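Side-chain contact in molybdopterin synthase sulfur carrier subunit (PDB 5MPO), which carries the sulfur, as a thiocarboxylate at its C-terminus, that molybdopterin synthase inserts into precursor Z to make molybdopterin: residues Q54-I59 and P64-V69. Residues are numbered along the deposited sequence; the frame is centred on the assembly and turned at random.
Sequences QLWKEI and PGLADV
W56 meets L66 with the six-membered part of its indole. Two edge carbons do the touching. W56 CZ2 lies 3.6 Å from the backbone O of L66, which sits at the ring edge in the indole plane. The C-H of W56 CZ2 points roughly at this O. W56 CH2 rests 3.9 Å from L66 CB and reaches L66 CD1 as well. CG of W56 stands anti to the backbone N (chi1 174°), which carries the indole out from the helix and across to the 3-10 segment that starts at P64. With an alanine here, L66 would probably lose the ring edge against its CB and carbonyl, and a gap would open beside it. One turn later, I59 adds its branch methyl. I59 CG2 packs 3.7 Å from CD1 of L66. CD1 is therefore shared by I59 and W56, and L66 is the one residue of its segment that both reach. No hydrogen bond crosses the contact. The O of L66 is instead the acceptor of a backbone hydrogen bond from V69 N, at 3.3 Å. F75 of strand 74-77 touches both W56 and I59, and Y29 of strand 24-29 touches I59 and L66. The contact thus joins helix 52-62 to the 3-10 segment that follows it, over the mixed sheet. It flanks the helix-on-sheet packing of the ubiquitin-like beta-grasp fold, to which the MoaD/ThiS family belongs.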
loop_
_atom_site.group_PDB
_atom_site.type_symbol
_atom_site.label_atom_id
_atom_site.label_comp_id
_atom_site.label_asym_id
_atom_site.label_seq_id
_atom_site.Cartn_x
_atom_site.Cartn_y
_atom_site.Cartn_z
ATOM N N GLN B 54 14.837 -17.630 36.977
ATOM C CA GLN B 54 14.526 -17.499 38.429
ATOM C C GLN B 54 13.328 -16.560 38.638
ATOM O O GLN B 54 12.394 -16.893 39.387
ATOM C CB GLN B 54 15.765 -17.076 39.266
ATOM N N LEU B 55 13.322 -15.420 37.925
ATOM C CA LEU B 55 12.180 -14.475 37.990
ATOM C C LEU B 55 10.863 -15.061 37.512
ATOM O O LEU B 55 9.815 -14.846 38.119
ATOM C CB LEU B 55 12.485 -13.185 37.231
ATOM C CG LEU B 55 11.400 -12.089 37.149
ATOM C CD1 LEU B 55 10.936 -11.606 38.512
ATOM C CD2 LEU B 55 11.971 -10.928 36.367
ATOM N N TRP B 56 10.903 -15.783 36.395
ATOM C CA TRP B 56 9.713 -16.474 35.921
ATOM C C TRP B 56 9.216 -17.461 36.987
ATOM O O TRP B 56 8.032 -17.417 37.363
ATOM C CB TRP B 56 9.957 -17.189 34.581
ATOM C CG TRP B 56 8.753 -17.986 34.246
ATOM C CD1 TRP B 56 8.594 -19.327 34.402
ATOM C CD2 TRP B 56 7.489 -17.481 33.840
ATOM N NE1 TRP B 56 7.317 -19.699 34.078
ATOM C CE2 TRP B 56 6.615 -18.584 33.722
ATOM C CE3 TRP B 56 7.013 -16.213 33.532
ATOM C CZ2 TRP B 56 5.298 -18.454 33.319
ATOM C CZ3 TRP B 56 5.702 -16.083 33.145
ATOM C CH2 TRP B 56 4.857 -17.198 33.033
ATOM N N LYS B 57 10.126 -18.315 37.483
ATOM C CA LYS B 57 9.822 -19.268 38.615
ATOM C C LYS B 57 9.070 -18.574 39.761
ATOM O O LYS B 57 8.001 -19.055 40.150
ATOM C CB LYS B 57 11.082 -20.004 39.137
ATOM N N GLU B 58 9.569 -17.419 40.238
ATOM C CA GLU B 58 8.812 -16.600 41.240
ATOM C C GLU B 58 7.398 -16.272 40.756
ATOM O O GLU B 58 6.428 -16.337 41.506
ATOM C CB GLU B 58 9.507 -15.269 41.586
ATOM C CG GLU B 58 10.872 -15.349 42.266
ATOM C CD GLU B 58 10.801 -15.715 43.742
ATOM O OE1 GLU B 58 9.729 -15.523 44.348
ATOM O OE2 GLU B 58 11.813 -16.193 44.308
ATOM N N ILE B 59 7.269 -15.898 39.495
ATOM C CA ILE B 59 5.957 -15.489 39.007
ATOM C C ILE B 59 5.047 -16.688 38.872
ATOM O O ILE B 59 3.879 -16.603 39.274
ATOM C CB ILE B 59 6.027 -14.677 37.693
ATOM C CG1 ILE B 59 6.815 -13.385 37.937
ATOM C CG2 ILE B 59 4.618 -14.317 37.230
ATOM C CD1 ILE B 59 7.161 -12.611 36.687
ATOM N N PRO B 64 -0.023 -20.486 39.737
ATOM C CA PRO B 64 0.455 -21.721 39.071
ATOM C C PRO B 64 -0.202 -22.023 37.702
ATOM O O PRO B 64 0.442 -22.683 36.887
ATOM C CB PRO B 64 0.211 -22.825 40.129
ATOM C CG PRO B 64 0.106 -22.096 41.428
ATOM C CD PRO B 64 -0.541 -20.776 41.093
ATOM N N GLY B 65 -1.411 -21.500 37.440
ATOM C CA GLY B 65 -2.021 -21.538 36.100
ATOM C C GLY B 65 -1.051 -21.143 34.964
ATOM O O GLY B 65 -1.003 -21.786 33.903
ATOM N N LEU B 66 -0.243 -20.110 35.197
ATOM C CA LEU B 66 0.803 -19.717 34.238
ATOM C C LEU B 66 1.776 -20.823 33.820
ATOM O O LEU B 66 2.519 -20.633 32.848
ATOM C CB LEU B 66 1.644 -18.549 34.773
ATOM C CG LEU B 66 0.926 -17.240 35.104
ATOM C CD1 LEU B 66 1.978 -16.217 35.484
ATOM C CD2 LEU B 66 0.038 -16.729 33.968
ATOM N N ALA B 67 1.815 -21.946 34.541
ATOM C CA ALA B 67 2.676 -23.083 34.146
ATOM C C ALA B 67 2.422 -23.602 32.721
ATOM O O ALA B 67 3.386 -23.870 31.968
ATOM C CB ALA B 67 2.583 -24.214 35.165
ATOM N N ASP B 68 1.144 -23.618 32.374
ATOM C CA ASP B 68 0.622 -24.029 31.086
ATOM C C ASP B 68 1.233 -23.311 29.891
ATOM O O ASP B 68 1.444 -23.907 28.846
ATOM C CB ASP B 68 -0.877 -23.745 31.055
ATOM C CG ASP B 68 -1.652 -24.479 32.133
ATOM O OD1 ASP B 68 -1.149 -25.476 32.681
ATOM O OD2 ASP B 68 -2.787 -24.060 32.419
ATOM N N VAL B 69 1.493 -22.021 30.037
ATOM C CA VAL B 69 2.051 -21.225 28.958
ATOM C C VAL B 69 3.518 -20.881 29.151
ATOM O O VAL B 69 4.024 -19.983 28.527
ATOM C CB VAL B 69 1.279 -19.910 28.830
#